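Transcriptional regulator, LacI family protein (Rhodococcus jostii, PDB 3K9C) probably binds cis-regulatory DNA as a LacI-type transcription regulator and carries a core built like a periplasmic sugar-binding protein. Local coordinates at residues F19-P24 / L46-P51; R53-A58 / T75-D80; P90-A95 / G104-D109; G165-T170 / A191-C196; S237-H242 / A266-R271. All coordinates share one frame; numbering follows the deposited sequence.

Interaction 1: residues F19-P24 / L46-P51; sequences FELQQP and LSAVAP
F19 pairs with A48 and E20 with V49 in parallel register, their CA atoms 5.3 and 4.8 Å apart, at the C-terminal ends of strands 13-20 and 42-49. The two strands belong to a beta-alpha-beta crossover, with helix 24-39 as the connection, and strand 42-49 is the outermost strand of its sheet within this chain. The backbone ladder is uneven: V49 N donates to F19 O at 2.8 Å and L21 N to V49 O at 3.0 Å, both with N-H...O angles of 162°, whereas F19 N to S47 O, 3.3 Å, is a weak bond. Past the last bridge the chain leaves the sheet through a type II turn, E20 to Q23.

On the face that carries F19 and A48, the phenyl ring leans across to the other strand. Its CG sits between the backbone N and the carbonyl carbon (chi1 79°), and the CE2 corner of the ring meets L46 CB at 3.9 Å. The side chains of F19 and L46 cross obliquely, and both also touch V30 of helix 24-39. V49 projects to the other face, where it packs on E55 and A58. The second subunit reaches this edge too, Y34 OH of that subunit bonding to A48 N. The methyl of A48 is shared by two neighbours: its CB lies 4.0 Å from F19 CE2 and equally 4.0 Å from L21 CD1.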
# COMPACT_ATOMS: atom_id res chain seq x y z
N PHE B 19 6.26 -3.10 11.60
CA PHE B 19 6.26 -3.11 10.13
C PHE B 19 6.06 -1.73 9.52
O PHE B 19 5.54 -0.82 10.18
CB PHE B 19 5.15 -4.03 9.60
CG PHE B 19 3.79 -3.40 9.62
CD1 PHE B 19 3.19 -2.99 8.43
CD2 PHE B 19 3.13 -3.18 10.82
CE1 PHE B 19 1.94 -2.38 8.45
CE2 PHE B 19 1.89 -2.57 10.85
CZ PHE B 19 1.29 -2.17 9.66
N GLU B 20 6.46 -1.57 8.27
CA GLU B 20 6.33 -0.29 7.57
C GLU B 20 4.96 -0.11 6.93
O GLU B 20 4.56 -0.87 6.04
CB GLU B 20 7.39 -0.17 6.47
CG GLU B 20 8.78 0.14 6.97
CD GLU B 20 9.81 0.09 5.86
OE1 GLU B 20 9.57 0.68 4.78
OE2 GLU B 20 10.87 -0.53 6.08
N LEU B 21 4.24 0.90 7.40
CA LEU B 21 2.92 1.21 6.88
C LEU B 21 3.02 1.46 5.36
O LEU B 21 3.95 2.09 4.88
CB LEU B 21 2.36 2.45 7.58
CG LEU B 21 0.84 2.56 7.71
CD1 LEU B 21 0.31 1.35 8.47
CD2 LEU B 21 0.46 3.85 8.43
N GLN B 22 2.05 0.95 4.61
CA GLN B 22 2.04 1.14 3.17
C GLN B 22 3.23 0.54 2.41
O GLN B 22 3.60 1.03 1.34
CB GLN B 22 1.95 2.64 2.84
CG GLN B 22 0.79 3.34 3.52
CD GLN B 22 0.47 4.67 2.88
OE1 GLN B 22 0.16 4.74 1.69
NE2 GLN B 22 0.54 5.75 3.66
N GLN B 23 3.85 -0.50 2.96
CA GLN B 23 4.95 -1.16 2.26
C GLN B 23 4.33 -2.47 1.79
O GLN B 23 4.01 -3.33 2.59
CB GLN B 23 6.12 -1.44 3.21
CG GLN B 23 7.37 -1.92 2.49
CD GLN B 23 7.95 -0.85 1.58
OE1 GLN B 23 8.33 0.23 2.03
NE2 GLN B 23 8.01 -1.15 0.28
N PRO B 24 4.13 -2.62 0.48
CA PRO B 24 3.53 -3.82 -0.10
C PRO B 24 3.95 -5.16 0.51
O PRO B 24 3.11 -5.92 1.00
CB PRO B 24 3.89 -3.71 -1.58
CG PRO B 24 3.87 -2.22 -1.79
CD PRO B 24 4.63 -1.73 -0.58
N LEU B 46 0.30 -5.09 16.29
CA LEU B 46 1.09 -4.37 15.30
C LEU B 46 1.49 -3.03 15.88
O LEU B 46 0.78 -2.45 16.69
CB LEU B 46 0.26 -4.08 14.06
CG LEU B 46 -0.44 -5.22 13.33
CD1 LEU B 46 -1.41 -4.62 12.31
CD2 LEU B 46 0.59 -6.09 12.67
N SER B 47 2.65 -2.54 15.44
CA SER B 47 3.16 -1.23 15.83
C SER B 47 3.75 -0.78 14.51
O SER B 47 4.71 -1.39 14.01
CB SER B 47 4.24 -1.33 16.89
OG SER B 47 4.65 -0.03 17.28
N ALA B 48 3.19 0.27 13.93
CA ALA B 48 3.64 0.73 12.63
C ALA B 48 4.75 1.77 12.59
O ALA B 48 4.84 2.65 13.45
CB ALA B 48 2.44 1.24 11.83
N VAL B 49 5.59 1.66 11.57
CA VAL B 49 6.66 2.61 11.33
C VAL B 49 6.20 3.41 10.11
O VAL B 49 5.67 2.84 9.15
CB VAL B 49 8.00 1.89 11.01
CG1 VAL B 49 9.06 2.91 10.61
CG2 VAL B 49 8.47 1.08 12.22
N ALA B 50 6.37 4.74 10.17
CA ALA B 50 6.00 5.64 9.09
C ALA B 50 6.90 6.87 9.15
O ALA B 50 7.60 7.07 10.14
CB ALA B 50 4.55 6.05 9.22
N PRO B 51 6.90 7.71 8.09
CA PRO B 51 7.76 8.90 8.11
C PRO B 51 7.68 9.71 9.39
O PRO B 51 8.69 10.16 9.91
CB PRO B 51 7.28 9.69 6.89
CG PRO B 51 6.87 8.60 5.94
CD PRO B 51 6.11 7.65 6.85

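Interaction 2: residues R53-A58 / T75-D80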
# COMPACT_ATOMS: atom_id res chain seq x y z
N ARG B 53 6.70 8.51 12.25
CA ARG B 53 6.76 7.63 13.42
C ARG B 53 7.94 6.69 13.34
O ARG B 53 7.84 5.59 12.78
CB ARG B 53 5.45 6.84 13.59
CG ARG B 53 5.20 6.47 15.06
CD ARG B 53 3.83 5.89 15.33
NE ARG B 53 3.86 4.43 15.27
CZ ARG B 53 3.72 3.62 16.32
NH1 ARG B 53 3.52 4.11 17.53
NH2 ARG B 53 3.80 2.32 16.14
N ALA B 54 9.07 7.13 13.89
CA ALA B 54 10.31 6.36 13.88
C ALA B 54 10.17 4.94 14.41
O ALA B 54 9.36 4.67 15.31
CB ALA B 54 11.39 7.10 14.67
N GLU B 55 10.97 4.04 13.85
CA GLU B 55 10.94 2.65 14.27
C GLU B 55 11.28 2.54 15.75
O GLU B 55 10.83 1.62 16.44
CB GLU B 55 11.93 1.82 13.45
CG GLU B 55 12.10 0.40 13.98
CD GLU B 55 12.83 -0.50 13.01
OE1 GLU B 55 13.78 -0.00 12.36
OE2 GLU B 55 12.47 -1.69 12.91
N LYS B 56 12.06 3.49 16.25
CA LYS B 56 12.42 3.51 17.66
C LYS B 56 11.15 3.75 18.48
O LYS B 56 10.92 3.11 19.51
CB LYS B 56 13.43 4.64 17.92
CG LYS B 56 14.00 4.67 19.32
CD LYS B 56 14.94 5.86 19.52
CE LYS B 56 14.19 7.19 19.47
NZ LYS B 56 15.10 8.39 19.54
N VAL B 57 10.31 4.67 18.01
CA VAL B 57 9.05 4.99 18.69
C VAL B 57 8.09 3.80 18.64
O VAL B 57 7.40 3.49 19.62
CB VAL B 57 8.38 6.22 18.04
CG1 VAL B 57 7.02 6.48 18.68
CG2 VAL B 57 9.28 7.44 18.17
N ALA B 58 8.06 3.13 17.50
CA ALA B 58 7.19 1.98 17.31
C ALA B 58 7.58 0.84 18.26
O ALA B 58 6.71 0.19 18.85
CB ALA B 58 7.26 1.51 15.87
N THR B 75 13.77 -4.39 9.75
CA THR B 75 14.27 -3.38 10.68
C THR B 75 15.60 -2.75 10.27
O THR B 75 16.42 -3.38 9.59
CB THR B 75 14.43 -3.99 12.10
OG1 THR B 75 14.82 -2.95 13.02
CG2 THR B 75 15.49 -5.08 12.10
N ARG B 76 15.80 -1.50 10.68
CA ARG B 76 17.02 -0.77 10.37
C ARG B 76 17.88 -0.57 11.63
O ARG B 76 18.88 0.16 11.60
CB ARG B 76 16.69 0.59 9.75
CG ARG B 76 15.72 0.54 8.58
CD ARG B 76 16.24 -0.32 7.45
NE ARG B 76 17.28 0.36 6.68
CZ ARG B 76 17.05 1.36 5.84
NH1 ARG B 76 15.81 1.81 5.65
NH2 ARG B 76 18.05 1.93 5.18
N PHE B 77 17.48 -1.21 12.72
CA PHE B 77 18.20 -1.12 13.99
C PHE B 77 19.61 -1.68 13.84
O PHE B 77 19.80 -2.70 13.18
CB PHE B 77 17.50 -1.93 15.08
CG PHE B 77 16.38 -1.20 15.76
CD1 PHE B 77 16.03 0.10 15.40
CD2 PHE B 77 15.70 -1.81 16.82
CE1 PHE B 77 15.03 0.78 16.07
CE2 PHE B 77 14.68 -1.13 17.50
CZ PHE B 77 14.35 0.17 17.12
N ASP B 78 20.59 -1.01 14.44
CA ASP B 78 21.96 -1.50 14.39
C ASP B 78 22.16 -2.51 15.52
O ASP B 78 21.23 -2.79 16.29
CB ASP B 78 22.98 -0.36 14.52
CG ASP B 78 22.80 0.45 15.80
OD1 ASP B 78 22.56 -0.15 16.87
OD2 ASP B 78 22.91 1.70 15.73
N THR B 79 23.37 -3.06 15.62
CA THR B 79 23.70 -4.04 16.64
C THR B 79 23.30 -3.61 18.05
O THR B 79 22.74 -4.41 18.81
CB THR B 79 25.22 -4.34 16.65
OG1 THR B 79 25.64 -4.73 15.34
CG2 THR B 79 25.54 -5.45 17.64
N ASP B 80 23.57 -2.36 18.38
CA ASP B 80 23.27 -1.80 19.69
C ASP B 80 21.78 -1.73 20.01
O ASP B 80 21.34 -2.16 21.08
CB ASP B 80 23.90 -0.41 19.81
CG ASP B 80 25.34 -0.38 19.34
OD1 ASP B 80 25.58 -0.60 18.13
OD2 ASP B 80 26.24 -0.15 20.17
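E55 reaches across to T75, R76 and F77 with an extended side chain, its CG anti to the backbone N. The side chains of E55 and T75 cross at about a right angle, with the carboxylate at the threonine hydroxyl. T75 OG1 donates to E55 OE2 at 2.7 Å, approaching from above the carboxylate plane, 45° out of it. The other oxygen is held differently: R76 N donates to E55 OE1 at 3.0 Å, on the syn lone pair, and the N-H...O angle of 175° makes this bond almost straight. Two donors from consecutive residues thus fix the rotation of the carboxylate.

F77 packs against the same glutamate from CG to the carboxylate carbon. The two side chains meet at a slant, with E55 CG 3.6 Å from F77 CE1 and E55 CD above one face of the ring, offset toward the rim. Carboxylate and ring planes are 36° apart. K56 CA lies at the ring edge, near its plane, 3.9 Å from F77 CZ.

T75 OG1 also accepts from F77 N at 3.2 Å, so one hydroxyl both gives to the glutamate and receives from its own chain. R96 bonds to the carbonyl oxygens of T75 and F77, further tying down this loop. The hydroxyl-to-backbone bond is an ST turn, here placed in the loop between strand 67-73 and helix 79-86, where it meets the first turn of helix 55-63 in the alternating strand-helix pattern of a periplasmic-binding-protein-like lobe.

Interaction 3: residues P90-A95 / G104-D109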
# COMPACT_ATOMS: atom_id res chain seq x y z
N PRO B 90 12.52 -11.65 23.80
CA PRO B 90 13.09 -12.40 22.68
C PRO B 90 12.72 -11.65 21.40
O PRO B 90 11.60 -11.15 21.26
CB PRO B 90 12.39 -13.75 22.79
CG PRO B 90 12.21 -13.91 24.27
CD PRO B 90 11.71 -12.53 24.67
N ALA B 91 13.67 -11.55 20.48
CA ALA B 91 13.44 -10.83 19.23
C ALA B 91 13.92 -11.59 17.99
O ALA B 91 14.87 -12.36 18.04
CB ALA B 91 14.12 -9.46 19.30
N LEU B 92 13.23 -11.34 16.88
CA LEU B 92 13.53 -11.96 15.60
C LEU B 92 13.26 -10.96 14.47
O LEU B 92 12.21 -10.31 14.43
CB LEU B 92 12.66 -13.21 15.41
CG LEU B 92 12.86 -14.09 14.18
CD1 LEU B 92 12.47 -15.53 14.53
CD2 LEU B 92 12.02 -13.59 13.00
N VAL B 93 14.23 -10.83 13.57
CA VAL B 93 14.09 -9.92 12.44
C VAL B 93 13.70 -10.72 11.20
O VAL B 93 14.04 -11.89 11.07
CB VAL B 93 15.41 -9.16 12.16
CG1 VAL B 93 15.85 -8.40 13.41
CG2 VAL B 93 16.49 -10.13 11.70
N VAL B 94 12.99 -10.07 10.29
CA VAL B 94 12.57 -10.70 9.05
C VAL B 94 13.10 -9.95 7.83
O VAL B 94 13.19 -8.72 7.84
CB VAL B 94 11.03 -10.76 8.94
CG1 VAL B 94 10.63 -11.39 7.62
CG2 VAL B 94 10.46 -11.58 10.08
N ALA B 95 13.45 -10.70 6.79
CA ALA B 95 13.94 -10.14 5.54
C ALA B 95 15.35 -9.58 5.64
O ALA B 95 15.76 -8.78 4.80
CB ALA B 95 12.99 -9.06 5.05
N GLY B 104 17.08 -13.97 16.54
CA GLY B 104 16.77 -14.82 15.40
C GLY B 104 16.43 -14.06 14.13
O GLY B 104 16.14 -12.87 14.16
N ALA B 105 16.47 -14.76 13.00
CA ALA B 105 16.16 -14.15 11.73
C ALA B 105 15.56 -15.17 10.77
O ALA B 105 15.90 -16.35 10.82
CB ALA B 105 17.39 -13.54 11.12
N VAL B 106 14.66 -14.68 9.93
CA VAL B 106 13.99 -15.48 8.92
C VAL B 106 14.00 -14.58 7.69
O VAL B 106 13.30 -13.56 7.64
CB VAL B 106 12.54 -15.80 9.33
CG1 VAL B 106 11.80 -16.44 8.18
CG2 VAL B 106 12.54 -16.74 10.54
N ARG B 107 14.82 -14.95 6.70
CA ARG B 107 14.98 -14.16 5.49
C ARG B 107 15.12 -15.03 4.25
O ARG B 107 15.37 -16.24 4.33
CB ARG B 107 16.22 -13.28 5.64
CG ARG B 107 17.49 -14.08 5.90
CD ARG B 107 18.54 -13.25 6.63
NE ARG B 107 19.76 -14.00 6.89
CZ ARG B 107 20.69 -14.28 5.98
NH1 ARG B 107 20.54 -13.88 4.73
NH2 ARG B 107 21.76 -14.98 6.33
N GLY B 108 14.96 -14.39 3.09
CA GLY B 108 15.09 -15.10 1.83
C GLY B 108 16.54 -15.07 1.37
O GLY B 108 17.33 -14.23 1.82
N ASP B 109 16.89 -16.00 0.49
CA ASP B 109 18.25 -16.06 -0.03
C ASP B 109 18.34 -15.05 -1.18
O ASP B 109 18.20 -15.42 -2.35
CB ASP B 109 18.55 -17.47 -0.55
CG ASP B 109 20.04 -17.70 -0.79
OD1 ASP B 109 20.72 -16.78 -1.30
OD2 ASP B 109 20.51 -18.81 -0.48
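G104 O accepts from V93 N at 2.9 Å, the shortest hydrogen bond of this contact, and also takes a CA-H...O approach from L92 CA at 3.1 Å. Three more backbone bonds continue the ladder: G104 N to A91 O, V106 N to V93 O and A95 N to V106 O, the last at 3.0 Å. The strand axes run 20° apart, and L92, V93 and V94 pair in parallel with G104, A105 and V106.

Side chains fill both faces. On one, L92 CD2 meets V106 CG2 at 4.0 Å, the two side chains crossing at a slant, while L92 CG lies 3.5 Å from G104 O. L92, V94 and V106 all pack against helix 240-255. An alanine in place of L92 would probably open a gap beside V106 CG2 and over the G104 peptide. On the other face, chi1 of -57° puts V93 CG1 anti to the carbonyl carbon, which leaves CG2 between the backbone N and the carbonyl carbon, where V93 CG2 meets A105 CB at 3.6 Å. Main-chain bonds therefore set the register of two buried strands, while apolar side chains pack them on both faces and R107 takes its charge to a salt bridge with D262.

Interaction 4: residues G165-T170 / A191-C196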
# COMPACT_ATOMS: atom_id res chain seq x y z
N GLY B 165 19.30 2.83 -6.60
CA GLY B 165 17.87 3.06 -6.66
C GLY B 165 17.26 3.26 -5.30
O GLY B 165 17.71 4.11 -4.53
N GLY B 166 16.24 2.47 -5.00
CA GLY B 166 15.55 2.57 -3.73
C GLY B 166 14.42 1.57 -3.72
O GLY B 166 14.44 0.62 -4.51
N THR B 167 13.43 1.78 -2.86
CA THR B 167 12.30 0.87 -2.73
C THR B 167 10.98 1.44 -3.25
O THR B 167 9.96 0.77 -3.17
CB THR B 167 12.06 0.51 -1.25
OG1 THR B 167 11.68 1.69 -0.53
CG2 THR B 167 13.32 -0.08 -0.62
N THR B 168 11.00 2.66 -3.78
CA THR B 168 9.76 3.26 -4.26
C THR B 168 9.72 3.42 -5.77
O THR B 168 10.74 3.29 -6.45
CB THR B 168 9.54 4.65 -3.64
OG1 THR B 168 10.42 5.60 -4.26
CG2 THR B 168 9.81 4.63 -2.14
N GLU B 169 8.52 3.71 -6.28
CA GLU B 169 8.33 3.88 -7.72
C GLU B 169 9.19 5.01 -8.29
O GLU B 169 9.62 4.94 -9.44
CB GLU B 169 6.85 4.16 -8.04
CG GLU B 169 5.88 3.12 -7.48
CD GLU B 169 5.37 3.45 -6.08
OE1 GLU B 169 6.09 4.13 -5.32
OE2 GLU B 169 4.26 3.02 -5.72
N THR B 170 9.47 6.03 -7.49
CA THR B 170 10.27 7.16 -7.96
C THR B 170 11.69 6.77 -8.32
O THR B 170 12.23 7.23 -9.34
CB THR B 170 10.33 8.28 -6.91
OG1 THR B 170 9.00 8.68 -6.58
CG2 THR B 170 11.10 9.48 -7.46
N ALA B 191 14.80 -4.86 -11.15
CA ALA B 191 14.55 -3.84 -10.14
C ALA B 191 14.73 -4.41 -8.74
O ALA B 191 14.57 -5.61 -8.54
CB ALA B 191 13.15 -3.26 -10.31
N PHE B 192 15.03 -3.55 -7.77
CA PHE B 192 15.24 -4.00 -6.39
C PHE B 192 14.01 -4.74 -5.87
O PHE B 192 14.13 -5.82 -5.30
CB PHE B 192 15.55 -2.82 -5.47
CG PHE B 192 15.70 -3.21 -4.03
CD1 PHE B 192 16.73 -4.05 -3.64
CD2 PHE B 192 14.79 -2.77 -3.08
CE1 PHE B 192 16.85 -4.44 -2.31
CE2 PHE B 192 14.91 -3.16 -1.75
CZ PHE B 192 15.94 -4.00 -1.36
N ASN B 193 12.83 -4.14 -6.05
CA ASN B 193 11.58 -4.76 -5.64
C ASN B 193 10.44 -4.39 -6.59
O ASN B 193 10.62 -3.57 -7.49
CB ASN B 193 11.22 -4.40 -4.17
CG ASN B 193 10.82 -2.93 -3.96
OD1 ASN B 193 10.65 -2.16 -4.90
ND2 ASN B 193 10.64 -2.56 -2.71
N ASP B 194 9.27 -5.00 -6.40
CA ASP B 194 8.10 -4.75 -7.24
C ASP B 194 7.67 -3.28 -7.33
O ASP B 194 7.27 -2.80 -8.40
CB ASP B 194 6.90 -5.57 -6.76
CG ASP B 194 7.11 -7.07 -6.92
OD1 ASP B 194 8.03 -7.48 -7.65
OD2 ASP B 194 6.31 -7.83 -6.33
N ARG B 195 7.72 -2.57 -6.21
CA ARG B 195 7.33 -1.16 -6.21
C ARG B 195 8.30 -0.35 -7.07
O ARG B 195 7.90 0.58 -7.77
CB ARG B 195 7.29 -0.60 -4.79
CG ARG B 195 6.86 0.86 -4.73
CD ARG B 195 6.64 1.32 -3.31
NE ARG B 195 5.26 1.16 -2.89
CZ ARG B 195 4.81 1.41 -1.66
NH1 ARG B 195 5.65 1.83 -0.73
NH2 ARG B 195 3.52 1.26 -1.38
N CYS B 196 9.57 -0.72 -7.03
CA CYS B 196 10.59 -0.05 -7.83
C CYS B 196 10.34 -0.37 -9.30
O CYS B 196 10.44 0.50 -10.17
CB CYS B 196 11.98 -0.56 -7.42
SG CYS B 196 13.34 0.16 -8.34
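The F192 ring and the R195 guanidinium are both approached obliquely across this contact. T167 CG2 comes to 3.6 Å from F192 CE2, the two side chains lying side by side and pointing the same way, while G166 O stands 3.7 Å from F192 CD2. Carboxylate and guanidinium planes of E169 and R195 are only 17° apart, yet E169 OE2, 3.5 Å from R195 NE, lies well out of the guanidinium plane, so the salt bridge rests on charge alone. Below the charged ends the chains pack closely, E169 CD being 3.3 Å from R195 CG.

Two helix N-termini meet here, each after a strand of the four-stranded parallel sheet in the periplasmic-binding-protein-like domain. N193 is the N-cap of helix 194-206: its OD1 accepts from C196 N at 2.8 Å, while ND2 gives a weak bond to T167 O at 3.4 Å. ND2 also bonds weakly to a bound glycerol, probably from the crystallisation liquor. T168 caps helix 169-181, with a weak bond from T170 N and a stronger tie to E171.

Both charged ends have stronger partners outside the two segments: E169 OE1 forms a salt bridge with R224 of the second subunit, and R195 NH2 donates to Q22 O.

Interaction 5: residues S237-H242 / A266-R271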
# COMPACT_ATOMS: atom_id res chain seq x y z
N SER B 237 9.59 -14.54 -5.98
CA SER B 237 8.84 -14.73 -4.75
C SER B 237 9.72 -15.11 -3.58
O SER B 237 10.71 -15.82 -3.73
CB SER B 237 7.77 -15.81 -4.92
OG SER B 237 7.25 -16.19 -3.66
N GLN B 238 9.34 -14.61 -2.40
CA GLN B 238 10.05 -14.91 -1.17
C GLN B 238 9.16 -15.83 -0.35
O GLN B 238 9.49 -16.20 0.77
CB GLN B 238 10.31 -13.63 -0.39
CG GLN B 238 11.14 -12.61 -1.12
CD GLN B 238 11.92 -11.75 -0.15
OE1 GLN B 238 12.72 -12.25 0.64
NE2 GLN B 238 11.68 -10.45 -0.20
N ASP B 239 8.01 -16.17 -0.93
CA ASP B 239 7.03 -17.04 -0.28
C ASP B 239 6.62 -16.48 1.07
O ASP B 239 6.98 -17.02 2.11
CB ASP B 239 7.60 -18.44 -0.10
CG ASP B 239 6.51 -19.49 0.05
OD1 ASP B 239 5.50 -19.20 0.74
OD2 ASP B 239 6.67 -20.59 -0.51
N ALA B 240 5.86 -15.39 1.03
CA ALA B 240 5.39 -14.71 2.24
C ALA B 240 4.75 -15.65 3.28
O ALA B 240 5.05 -15.57 4.48
CB ALA B 240 4.41 -13.62 1.85
N THR B 241 3.87 -16.53 2.83
CA THR B 241 3.21 -17.44 3.75
C THR B 241 4.20 -18.29 4.55
O THR B 241 4.14 -18.33 5.77
CB THR B 241 2.23 -18.37 3.02
OG1 THR B 241 1.30 -17.58 2.27
CG2 THR B 241 1.44 -19.21 4.03
N HIS B 242 5.13 -18.94 3.86
CA HIS B 242 6.13 -19.76 4.55
C HIS B 242 7.07 -18.92 5.40
O HIS B 242 7.52 -19.35 6.46
CB HIS B 242 6.94 -20.58 3.55
CG HIS B 242 7.90 -21.54 4.19
ND1 HIS B 242 8.81 -22.28 3.47
CD2 HIS B 242 8.09 -21.88 5.49
CE1 HIS B 242 9.51 -23.04 4.30
NE2 HIS B 242 9.09 -22.81 5.53
N ALA B 266 14.62 -20.44 0.49
CA ALA B 266 14.83 -20.39 -0.95
C ALA B 266 13.69 -19.66 -1.65
O ALA B 266 12.52 -19.88 -1.34
CB ALA B 266 14.93 -21.79 -1.51
N PRO B 267 14.02 -18.76 -2.58
CA PRO B 267 13.00 -18.00 -3.32
C PRO B 267 12.76 -18.72 -4.65
O PRO B 267 13.47 -19.66 -4.98
CB PRO B 267 13.68 -16.66 -3.53
CG PRO B 267 15.09 -17.07 -3.81
CD PRO B 267 15.35 -18.14 -2.75
N HIS B 268 11.75 -18.29 -5.39
CA HIS B 268 11.49 -18.90 -6.69
C HIS B 268 11.03 -17.87 -7.70
O HIS B 268 10.52 -16.80 -7.34
CB HIS B 268 10.49 -20.07 -6.59
CG HIS B 268 9.30 -19.81 -5.73
ND1 HIS B 268 8.14 -19.22 -6.20
CD2 HIS B 268 9.07 -20.10 -4.42
CE1 HIS B 268 7.25 -19.16 -5.22
NE2 HIS B 268 7.79 -19.69 -4.14
N LEU B 269 11.24 -18.19 -8.97
CA LEU B 269 10.87 -17.29 -10.05
C LEU B 269 9.40 -17.42 -10.40
O LEU B 269 8.87 -18.52 -10.48
CB LEU B 269 11.70 -17.59 -11.31
CG LEU B 269 11.27 -16.78 -12.54
CD1 LEU B 269 11.64 -15.33 -12.34
CD2 LEU B 269 11.95 -17.34 -13.79
N VAL B 270 8.76 -16.28 -10.60
CA VAL B 270 7.37 -16.25 -10.97
C VAL B 270 7.30 -15.46 -12.27
O VAL B 270 7.39 -14.23 -12.27
CB VAL B 270 6.51 -15.56 -9.89
CG1 VAL B 270 5.04 -15.52 -10.33
CG2 VAL B 270 6.66 -16.29 -8.58
N ARG B 271 7.17 -16.18 -13.38
CA ARG B 271 7.10 -15.58 -14.70
C ARG B 271 5.71 -15.13 -15.08
O ARG B 271 4.73 -15.87 -14.94
CB ARG B 271 7.57 -16.56 -15.78
CG ARG B 271 9.05 -16.80 -15.84
CD ARG B 271 9.34 -17.98 -16.75
NE ARG B 271 8.66 -19.18 -16.27
CZ ARG B 271 8.84 -20.40 -16.76
NH1 ARG B 271 9.69 -20.59 -17.77
NH2 ARG B 271 8.18 -21.42 -16.24
O HOH W 1 11.00 -21.78 0.94
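S237 OG stands anti to the backbone N (chi1 168°), and H268 CG sits between its backbone N and carbonyl carbon (chi1 44°); both side chains stand on the same face of the sheet, and these torsions place S237 OG and H268 CG there. S237 CB lies over a face of the imidazole, 3.4 Å from H268 CE1, and D239 OD2 lies at the ring edge, in its plane. Carboxylate and ring are nearly perpendicular, 87° apart, with D239 OD2 still 3.9 Å from H268 NE2.

In the backbone, S237 and H268 form an antiparallel hydrogen-bonded pair: S237 N donates to H268 O at 2.8 Å, and H268 N to S237 O at 3.2 Å. On the same residue, S237 CB touches V270 CG2 at 3.9 Å.

The hydroxyl serves its own chain, S237 OG accepting from D239 N at 2.8 Å. An alanine at S237 would probably leave D239 N without this acceptor and the turn before the helix freer to move. D239 in turn is the N-cap of helix 240-255, OD1 accepting from H242 N at 3.2 Å. An ST turn thus leads directly into an N-cap, where the short edge strand 235-237, antiparallel to strand 262-270, gives way to a helix in this periplasmic-binding-protein-like fold.

In the fold
Interactions 1, 3 and 5 reach the same mixed sheet: parallel pairing in 1 and 3, antiparallel in 5, where strand 262-270 neighbours strand 104-108. Interaction 3 is buried and largely apolar beyond its backbone ladder; interaction 5 lies at the surface and mixes one bridge with polar turn and capping bonds. Interactions 1 and 2 are partly buried, and 2 relies on a side-chain carboxylate. Interaction 2 touches interaction 1 through S47 OG to A58 O and A48 O to R53 NE, and interaction 3 through T75 against V93. Interaction 4, buried beside the other sheet, joins helix starts and meets interaction 1 where R195 NH2 bonds to Q22 O; both also touch the second subunit.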